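PDB 5I0P: beta-lactamase domain protein from Burkholderia ambifaria, which binds two zinc ions in a metallo-beta-lactamase fold and is probably a metal-dependent hydrolase whose substrate is not established. Local coordinates for residues W205-G210 / E216-H221; V242-L247 / A251-L256; E259-Y264 / A289-H294; V273-S276 / P280-G283. One frame throughout, in Å; residues are numbered along the deposited sequence.

Interaction 1 of 4, residues W205-G210 / E216-H221; sequences WRVVTG and EHCALH
E216 lies beside T209, next to the connecting loop of this antiparallel hairpin. Its CG is 4.2 Å from T209 CG2, and its OE1 accepts from G132 N. H217 forms a hydrogen-bonded pair with G210: G210 N donates to H217 O (2.9 Å) and H217 N to G210 O. The H217 ring swings away from G210, with CG anti to the backbone N (chi1 179°). Its NE2 bonds to D232 N, and its ND1 is 2.9 Å from a water that donates to V208 O. C218 pairs with T209; its SG reaches diagonally to V207, 4.1 Å from V207 CG1. A219 pairs with V208 through two backbone bonds. L220 reaches V207 CG2 with CD2 and sets its CB 3.7 Å from W205 CE3. L220 O lies at the edge of the indole. H221 pairs with R206. R206 N to H221 O is short at 2.6 Å and almost straight (176°). Six backbone bonds satisfy the facing amides in a buried sheet. The H217 imidazole is held at both nitrogens about 6 Å from a zinc ion. Its bond to the backbone of the zinc ligand D232 is consistent with a second-shell role.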
# COMPACT_ATOMS: atom_id res chain seq x y z
N TRP A 205 -18.59 -2.09 2.76
CA TRP A 205 -17.22 -2.38 2.34
C TRP A 205 -16.67 -3.49 3.22
O TRP A 205 -16.70 -3.39 4.46
CB TRP A 205 -16.35 -1.14 2.46
CG TRP A 205 -16.77 -0.01 1.64
CD1 TRP A 205 -17.65 0.98 1.99
CD2 TRP A 205 -16.30 0.30 0.31
NE1 TRP A 205 -17.76 1.88 0.96
CE2 TRP A 205 -16.94 1.50 -0.08
CE3 TRP A 205 -15.40 -0.31 -0.58
CZ2 TRP A 205 -16.72 2.09 -1.32
CZ3 TRP A 205 -15.17 0.29 -1.82
CH2 TRP A 205 -15.84 1.48 -2.18
N ARG A 206 -16.21 -4.57 2.58
CA ARG A 206 -15.65 -5.72 3.28
C ARG A 206 -14.13 -5.56 3.42
O ARG A 206 -13.45 -5.27 2.43
CB ARG A 206 -16.02 -6.99 2.52
CG ARG A 206 -15.57 -8.29 3.15
CD ARG A 206 -16.69 -9.32 3.15
NE ARG A 206 -17.93 -8.80 3.72
CZ ARG A 206 -18.32 -9.00 4.98
NH1 ARG A 206 -17.56 -9.71 5.80
NH2 ARG A 206 -19.46 -8.49 5.42
N VAL A 207 -13.60 -5.74 4.62
CA VAL A 207 -12.15 -5.66 4.78
C VAL A 207 -11.50 -6.87 4.14
O VAL A 207 -11.84 -8.02 4.46
CB VAL A 207 -11.76 -5.57 6.26
CG1 VAL A 207 -10.23 -5.83 6.41
CG2 VAL A 207 -12.13 -4.21 6.84
N VAL A 208 -10.55 -6.63 3.24
CA VAL A 208 -9.77 -7.68 2.61
C VAL A 208 -8.30 -7.41 2.93
O VAL A 208 -7.73 -6.40 2.50
CB VAL A 208 -10.03 -7.76 1.10
CG1 VAL A 208 -9.14 -8.83 0.46
CG2 VAL A 208 -11.52 -8.07 0.85
N THR A 209 -7.71 -8.28 3.77
CA THR A 209 -6.32 -8.07 4.20
C THR A 209 -5.36 -8.66 3.19
O THR A 209 -5.60 -9.73 2.63
CB THR A 209 -6.06 -8.71 5.56
OG1 THR A 209 -6.33 -10.11 5.46
CG2 THR A 209 -6.96 -8.13 6.58
N GLY A 210 -4.23 -7.99 3.02
CA GLY A 210 -3.19 -8.45 2.13
C GLY A 210 -1.86 -8.43 2.86
O GLY A 210 -1.67 -7.70 3.82
N GLU A 216 -0.38 -5.90 7.49
CA GLU A 216 -1.77 -6.33 7.46
C GLU A 216 -2.56 -5.31 6.66
O GLU A 216 -3.34 -4.52 7.23
CB GLU A 216 -2.32 -6.47 8.89
CG GLU A 216 -3.67 -7.17 8.96
CD GLU A 216 -4.33 -7.13 10.37
OE1 GLU A 216 -3.71 -6.70 11.38
OE2 GLU A 216 -5.49 -7.57 10.47
N HIS A 217 -2.36 -5.32 5.35
CA HIS A 217 -2.85 -4.25 4.47
C HIS A 217 -4.36 -4.33 4.32
O HIS A 217 -4.92 -5.39 4.06
CB HIS A 217 -2.16 -4.37 3.12
CG HIS A 217 -2.61 -3.33 2.13
ND1 HIS A 217 -3.83 -3.41 1.47
CD2 HIS A 217 -2.00 -2.21 1.67
CE1 HIS A 217 -3.95 -2.37 0.67
NE2 HIS A 217 -2.85 -1.64 0.75
N CYS A 218 -5.03 -3.20 4.49
CA CYS A 218 -6.50 -3.17 4.44
C CYS A 218 -6.93 -2.64 3.09
O CYS A 218 -6.75 -1.45 2.80
CB CYS A 218 -7.11 -2.33 5.57
SG CYS A 218 -8.91 -2.09 5.34
N ALA A 219 -7.48 -3.51 2.26
CA ALA A 219 -8.23 -3.12 1.07
C ALA A 219 -9.71 -3.27 1.40
O ALA A 219 -10.10 -4.04 2.29
CB ALA A 219 -7.86 -3.97 -0.15
N LEU A 220 -10.53 -2.46 0.74
CA LEU A 220 -11.95 -2.42 1.02
C LEU A 220 -12.71 -2.86 -0.22
O LEU A 220 -12.55 -2.26 -1.29
CB LEU A 220 -12.38 -1.01 1.45
CG LEU A 220 -11.69 -0.55 2.74
CD1 LEU A 220 -11.98 0.89 2.93
CD2 LEU A 220 -12.13 -1.40 3.97
N HIS A 221 -13.58 -3.86 -0.06
CA HIS A 221 -14.31 -4.42 -1.18
C HIS A 221 -15.81 -4.22 -0.99
O HIS A 221 -16.39 -4.68 -0.00
CB HIS A 221 -14.01 -5.91 -1.33
CG HIS A 221 -14.65 -6.51 -2.54
ND1 HIS A 221 -15.07 -7.82 -2.60
CD2 HIS A 221 -14.95 -5.97 -3.75
CE1 HIS A 221 -15.60 -8.06 -3.78
NE2 HIS A 221 -15.55 -6.95 -4.50
O HOH W 1 -5.39 -5.84 1.13

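Interaction 2 of 4, residues V242-L247 / A251-L256; sequences VSVFDL and ANPLAL
P253 is the centre of an apolar contact with V242 and V244. Its ring meets one methyl from each valine. V242 CG1 comes to 3.6 Å from P253 CB, and the two side chains cross at a slant. V244 CG2 comes to 3.6 Å from P253 CD, and here the side chains cross at about a right angle. The same V242 methyl also reaches the first turn of the helix, 3.9 Å from L254 CB. It is placed there by a chi1 of 169°, which sets CG1 anti to the backbone N. V244 instead uses the methyl opposite its carbonyl carbon. That methyl, CG2, is also 3.8 Å from A251 O.

Backbone atoms take part by plain contact. S243 O sits 3.2 Å from P253 CG. The CB of S243 points away from the helix, and its OG makes a weak bond back to V242 O.

Between the segments the contact is apolar. Within the second segment N252 is the N-cap of the helix, and its OD1 accepts weakly from A255 N at 3.5 Å. N252 O also takes L256 N in the first backbone turn.

The two segments run nearly antiparallel where they touch, so the loop folds back over the start of helix 253-260. Helix 333-347 packs nearby: V244 touches L339, and A251 O accepts from N343 ND2. The loop is thus packed between the start of helix 253-260 and helix 333-347, while L254 carries the helix on to H295 and L299 of helix 284-308.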
# COMPACT_ATOMS: atom_id res chain seq x y z
N VAL A 242 7.82 -5.26 -2.39
CA VAL A 242 7.94 -6.46 -1.56
C VAL A 242 9.38 -6.53 -1.08
O VAL A 242 10.30 -6.48 -1.90
CB VAL A 242 7.55 -7.73 -2.33
CG1 VAL A 242 7.91 -8.92 -1.57
CG2 VAL A 242 6.03 -7.75 -2.57
N SER A 243 9.60 -6.52 0.23
CA SER A 243 10.98 -6.49 0.71
C SER A 243 11.16 -7.29 1.99
O SER A 243 10.23 -7.49 2.78
CB SER A 243 11.50 -5.07 0.92
OG SER A 243 11.81 -4.51 -0.33
N VAL A 244 12.40 -7.74 2.17
CA VAL A 244 12.88 -8.34 3.40
C VAL A 244 13.74 -7.30 4.11
O VAL A 244 14.50 -6.57 3.47
CB VAL A 244 13.67 -9.64 3.12
CG1 VAL A 244 14.24 -10.16 4.41
CG2 VAL A 244 12.76 -10.68 2.48
N PHE A 245 13.54 -7.18 5.42
CA PHE A 245 14.25 -6.22 6.25
C PHE A 245 14.96 -6.95 7.38
O PHE A 245 14.73 -8.14 7.64
CB PHE A 245 13.29 -5.18 6.83
CG PHE A 245 12.44 -4.50 5.79
CD1 PHE A 245 12.93 -3.44 5.06
CD2 PHE A 245 11.15 -4.95 5.53
CE1 PHE A 245 12.14 -2.81 4.11
CE2 PHE A 245 10.34 -4.33 4.56
CZ PHE A 245 10.84 -3.27 3.85
N ASP A 246 15.78 -6.18 8.11
CA ASP A 246 16.55 -6.74 9.20
C ASP A 246 15.66 -7.29 10.32
O ASP A 246 16.08 -8.21 11.03
CB ASP A 246 17.51 -5.69 9.74
CG ASP A 246 18.42 -6.24 10.81
OD1 ASP A 246 18.79 -5.47 11.73
OD2 ASP A 246 18.77 -7.45 10.74
N LEU A 247 14.43 -6.78 10.44
CA LEU A 247 13.57 -7.08 11.58
C LEU A 247 13.04 -8.49 11.52
O LEU A 247 12.82 -9.13 12.56
CB LEU A 247 12.40 -6.10 11.63
CG LEU A 247 11.50 -6.26 12.84
CD1 LEU A 247 12.32 -5.90 14.04
CD2 LEU A 247 10.28 -5.39 12.72
N ALA A 251 11.99 -13.61 6.37
CA ALA A 251 10.61 -13.46 5.90
C ALA A 251 10.42 -13.93 4.45
O ALA A 251 11.36 -14.00 3.65
CB ALA A 251 10.14 -12.00 6.01
N ASN A 252 9.17 -14.22 4.10
CA ASN A 252 8.80 -14.61 2.75
C ASN A 252 7.72 -13.66 2.20
O ASN A 252 6.60 -14.08 1.90
CB ASN A 252 8.32 -16.06 2.71
CG ASN A 252 8.42 -16.66 1.32
OD1 ASN A 252 8.70 -15.95 0.34
ND2 ASN A 252 8.18 -17.97 1.22
N PRO A 253 8.03 -12.36 2.06
CA PRO A 253 6.99 -11.43 1.63
C PRO A 253 6.48 -11.66 0.22
O PRO A 253 5.30 -11.40 -0.04
CB PRO A 253 7.66 -10.05 1.80
CG PRO A 253 9.11 -10.32 1.75
CD PRO A 253 9.31 -11.67 2.33
N LEU A 254 7.31 -12.15 -0.71
CA LEU A 254 6.80 -12.31 -2.06
C LEU A 254 5.81 -13.47 -2.13
O LEU A 254 4.80 -13.39 -2.83
CB LEU A 254 7.94 -12.50 -3.06
CG LEU A 254 7.61 -12.56 -4.57
CD1 LEU A 254 6.81 -11.36 -5.01
CD2 LEU A 254 8.89 -12.67 -5.40
N ALA A 255 6.08 -14.56 -1.43
CA ALA A 255 5.07 -15.61 -1.40
C ALA A 255 3.77 -15.13 -0.75
O ALA A 255 2.68 -15.39 -1.26
CB ALA A 255 5.63 -16.84 -0.70
N LEU A 256 3.87 -14.41 0.37
CA LEU A 256 2.68 -13.84 1.00
C LEU A 256 1.92 -12.95 0.02
O LEU A 256 0.69 -13.00 -0.06
CB LEU A 256 3.08 -13.04 2.25
CG LEU A 256 3.60 -13.92 3.40
CD1 LEU A 256 4.20 -13.13 4.58
CD2 LEU A 256 2.46 -14.78 3.84

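Interaction 3 of 4, residues E259-Y264 / A289-H294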
# COMPACT_ATOMS: atom_id res chain seq x y z
N GLU A 259 0.27 -14.90 -2.72
CA GLU A 259 -0.91 -15.58 -2.20
C GLU A 259 -2.04 -14.58 -1.95
O GLU A 259 -3.19 -14.85 -2.30
CB GLU A 259 -0.55 -16.33 -0.93
CG GLU A 259 -1.68 -17.09 -0.27
CD GLU A 259 -1.24 -17.63 1.09
OE1 GLU A 259 -1.73 -18.72 1.48
OE2 GLU A 259 -0.39 -16.99 1.76
N SER A 260 -1.73 -13.41 -1.40
CA SER A 260 -2.76 -12.40 -1.20
C SER A 260 -3.45 -12.00 -2.51
O SER A 260 -4.65 -11.67 -2.52
CB SER A 260 -2.14 -11.18 -0.54
OG SER A 260 -1.64 -11.48 0.73
N LEU A 261 -2.75 -12.05 -3.64
CA LEU A 261 -3.36 -11.61 -4.88
C LEU A 261 -4.55 -12.46 -5.27
O LEU A 261 -5.45 -11.97 -5.96
CB LEU A 261 -2.33 -11.60 -6.00
CG LEU A 261 -1.34 -10.44 -5.97
CD1 LEU A 261 -0.50 -10.49 -7.24
CD2 LEU A 261 -2.05 -9.11 -5.89
N GLY A 262 -4.61 -13.70 -4.79
CA GLY A 262 -5.75 -14.54 -5.09
C GLY A 262 -7.07 -13.98 -4.60
O GLY A 262 -8.11 -14.32 -5.17
N ARG A 263 -7.05 -13.12 -3.58
CA ARG A 263 -8.27 -12.49 -3.09
C ARG A 263 -8.95 -11.60 -4.14
O ARG A 263 -10.18 -11.45 -4.14
CB ARG A 263 -7.92 -11.66 -1.86
CG ARG A 263 -7.39 -12.45 -0.69
CD ARG A 263 -8.38 -13.53 -0.19
NE ARG A 263 -9.76 -13.07 0.09
CZ ARG A 263 -10.17 -12.44 1.21
NH1 ARG A 263 -9.31 -12.15 2.17
NH2 ARG A 263 -11.44 -12.12 1.36
N TYR A 264 -8.19 -10.98 -5.03
CA TYR A 264 -8.81 -10.11 -6.02
C TYR A 264 -9.05 -10.84 -7.33
O TYR A 264 -9.99 -10.50 -8.04
CB TYR A 264 -7.94 -8.88 -6.25
CG TYR A 264 -7.33 -8.41 -4.96
CD1 TYR A 264 -8.07 -7.70 -4.04
CD2 TYR A 264 -6.01 -8.73 -4.64
CE1 TYR A 264 -7.50 -7.30 -2.82
CE2 TYR A 264 -5.45 -8.34 -3.47
CZ TYR A 264 -6.20 -7.63 -2.54
OH TYR A 264 -5.64 -7.25 -1.33
N ALA A 289 -2.66 -10.98 -13.63
CA ALA A 289 -1.96 -11.90 -14.50
C ALA A 289 -0.61 -11.32 -14.90
O ALA A 289 0.41 -12.04 -14.93
CB ALA A 289 -2.83 -12.24 -15.69
N GLN A 290 -0.57 -10.01 -15.12
CA GLN A 290 0.68 -9.33 -15.45
C GLN A 290 1.64 -9.32 -14.27
O GLN A 290 2.85 -9.51 -14.43
CB GLN A 290 0.37 -7.90 -15.88
CG GLN A 290 -0.48 -7.84 -17.10
CD GLN A 290 -0.94 -6.44 -17.45
OE1 GLN A 290 -0.61 -5.46 -16.77
NE2 GLN A 290 -1.74 -6.34 -18.51
N LEU A 291 1.14 -9.04 -13.08
CA LEU A 291 2.01 -9.03 -11.92
C LEU A 291 2.57 -10.42 -11.66
O LEU A 291 3.78 -10.57 -11.41
CB LEU A 291 1.23 -8.50 -10.72
CG LEU A 291 0.73 -7.06 -10.88
CD1 LEU A 291 -0.32 -6.81 -9.82
CD2 LEU A 291 1.84 -6.09 -10.73
N ARG A 292 1.74 -11.46 -11.78
CA ARG A 292 2.25 -12.80 -11.57
C ARG A 292 3.32 -13.16 -12.60
O ARG A 292 4.36 -13.72 -12.24
CB ARG A 292 1.13 -13.85 -11.58
CG ARG A 292 0.08 -13.73 -10.51
CD ARG A 292 -0.81 -14.99 -10.46
NE ARG A 292 -1.81 -14.94 -9.39
CZ ARG A 292 -1.56 -15.11 -8.09
NH1 ARG A 292 -2.54 -15.05 -7.22
NH2 ARG A 292 -0.33 -15.33 -7.67
N ALA A 293 3.08 -12.82 -13.88
CA ALA A 293 4.09 -13.07 -14.92
C ALA A 293 5.36 -12.29 -14.65
O ALA A 293 6.47 -12.84 -14.75
CB ALA A 293 3.55 -12.70 -16.28
N HIS A 294 5.23 -11.03 -14.26
CA HIS A 294 6.40 -10.21 -13.98
C HIS A 294 7.25 -10.82 -12.88
O HIS A 294 8.47 -11.01 -13.04
CB HIS A 294 5.94 -8.81 -13.63
CG HIS A 294 6.92 -8.02 -12.84
ND1 HIS A 294 6.87 -7.94 -11.47
CD2 HIS A 294 7.95 -7.23 -13.24
CE1 HIS A 294 7.85 -7.15 -11.05
NE2 HIS A 294 8.51 -6.70 -12.10
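The backbones stay well apart, with L261 and R292 nearest at 8.8 Å between CA atoms, so long side chains span the gap between the junction of helices 253-260 and 262-265 and residues 289-294 of helix 284-308. R292 does most of the bridging. Its chain is extended from CG to NE (chi2 -169°, chi3 177°), which carries the guanidinium across to the junction. L261 CB lies over one face of that group, 3.7 Å from R292 NH1. The backbone of G262 meets its edge, near the plane. G262 N is 3.5 Å from R292 NH1, but both are donors and they form no bond. G262 N gives its hydrogen to E259 O instead. L261 also points toward the long helix, where its CD1 makes a looser apolar contact with L291 CB at 4.4 Å. The polar end of R292 is held by the two short helices. Its NE forms a salt bridge with E265 OE2, and its NH2 donates to L258 O. Bonds from these two nitrogens limit its rotation. Across the two segments the contact is mainly the guanidinium laid against L261 and the G262 backbone; its positive charge is probably balanced by E265, just beyond.

Interaction 4 of 4, residues V273-S276 / P280-G283; sequences VLPS and PFRG
The F281 ring has V273 over one face and P275 at its edge. V273 CB sits 3.8 Å from the ring centroid, 22° off the normal, a CH-pi contact shifted toward the rim. V273 CG1 is closer to a single ring atom, 3.5 Å from F281 CE1. P275 CG lies near the ring plane, 4.3 Å from that same F281 CE1. G283 O is also at the edge, in plane. The ring is turned over V273 by a chi1 of 74°, which puts CG between the backbone N and the carbonyl carbon. V273 and F281 are a bridge pair with side chains on the same face of the sheet, and they lie side by side.

The backbones of this pair are joined by two antiparallel bonds. V273 N gives to F281 O at 2.8 Å, and F281 N gives to V273 O at 3.1 Å. P280 CA adds a CA-H...O contact to V273 O.

The prolines and L274 pack beside them. L274 CB points away, yet its CD2 bends back to 3.7 Å from P280 CB.

The loop of this hairpin, between S276 and P280, carries the zinc ligand H277. The hairpin forms one end of a six-stranded sheet, where strand 272-275 lies parallel to strand 227-231 and the short, weakly bonded strand 281-282 is outermost. L274 and P280 both touch V33 of strand 31-34 in the other large sheet. G283 is the N-cap of helix 284-308.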
# COMPACT_ATOMS: atom_id res chain seq x y z
N VAL A 273 -11.54 -0.91 -9.85
CA VAL A 273 -10.42 -0.87 -8.92
C VAL A 273 -10.04 0.59 -8.70
O VAL A 273 -9.86 1.35 -9.66
CB VAL A 273 -9.21 -1.67 -9.44
CG1 VAL A 273 -8.13 -1.74 -8.39
CG2 VAL A 273 -9.66 -3.07 -9.88
N LEU A 274 -9.93 0.98 -7.42
CA LEU A 274 -9.47 2.31 -7.04
C LEU A 274 -8.10 2.17 -6.39
O LEU A 274 -7.99 1.86 -5.19
CB LEU A 274 -10.48 2.99 -6.11
CG LEU A 274 -11.91 3.04 -6.69
CD1 LEU A 274 -12.91 3.77 -5.79
CD2 LEU A 274 -11.89 3.74 -8.00
N PRO A 275 -7.02 2.31 -7.14
CA PRO A 275 -5.69 2.08 -6.58
C PRO A 275 -5.10 3.38 -6.06
O PRO A 275 -5.46 4.48 -6.50
CB PRO A 275 -4.89 1.61 -7.80
CG PRO A 275 -5.49 2.52 -8.93
CD PRO A 275 -6.97 2.69 -8.56
N SER A 276 -4.16 3.23 -5.14
CA SER A 276 -3.59 4.41 -4.53
C SER A 276 -2.58 5.11 -5.42
O SER A 276 -2.19 6.24 -5.11
CB SER A 276 -3.01 4.06 -3.17
OG SER A 276 -4.13 3.78 -2.32
N PRO A 280 -8.16 4.93 -11.64
CA PRO A 280 -9.22 3.91 -11.54
C PRO A 280 -9.29 3.11 -12.84
O PRO A 280 -9.12 3.65 -13.94
CB PRO A 280 -10.50 4.74 -11.33
CG PRO A 280 -10.05 6.03 -10.71
CD PRO A 280 -8.62 6.27 -11.25
N PHE A 281 -9.50 1.81 -12.70
CA PHE A 281 -9.47 0.95 -13.87
C PHE A 281 -10.31 -0.31 -13.64
O PHE A 281 -10.60 -0.71 -12.51
CB PHE A 281 -8.04 0.55 -14.23
CG PHE A 281 -7.44 -0.47 -13.30
CD1 PHE A 281 -6.84 -0.08 -12.12
CD2 PHE A 281 -7.48 -1.81 -13.61
CE1 PHE A 281 -6.24 -1.02 -11.29
CE2 PHE A 281 -6.89 -2.76 -12.75
CZ PHE A 281 -6.28 -2.35 -11.60
N ARG A 282 -10.70 -0.91 -14.74
CA ARG A 282 -11.29 -2.23 -14.75
C ARG A 282 -10.32 -3.18 -15.44
O ARG A 282 -9.60 -2.79 -16.38
CB ARG A 282 -12.65 -2.22 -15.46
CG ARG A 282 -13.75 -1.54 -14.66
CD ARG A 282 -15.18 -1.69 -15.23
NE ARG A 282 -16.13 -1.27 -14.19
CZ ARG A 282 -16.56 -0.01 -14.01
NH1 ARG A 282 -16.13 0.94 -14.82
NH2 ARG A 282 -17.40 0.29 -13.01
N GLY A 283 -10.32 -4.43 -15.00
CA GLY A 283 -9.39 -5.40 -15.52
C GLY A 283 -8.48 -5.91 -14.42
O GLY A 283 -7.28 -6.12 -14.64

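Interactions 1 and 4 belong to the same sheet, with strand 227-231 between them and centres 15 Å apart. Segment 259-264 packs on interaction 1: Y264 CE1 is 4.0 Å from V208 CG1, and S260 OG is 3.7 Å from G210 CA. Helix 253-260 runs from interaction 2 into interaction 3. Interaction 4 is nested in the loop that interaction 3 closes, and its second strand leads into helix 284-308. Interaction 1 comes close to the two-zinc site, with H217 about 3 Å from the ligand H102 between side chains. In interaction 4, P275 is about 6 Å from the ligand H277, also between side chains. The V242 side chain of interaction 2 is about 10 Å from a zinc ion.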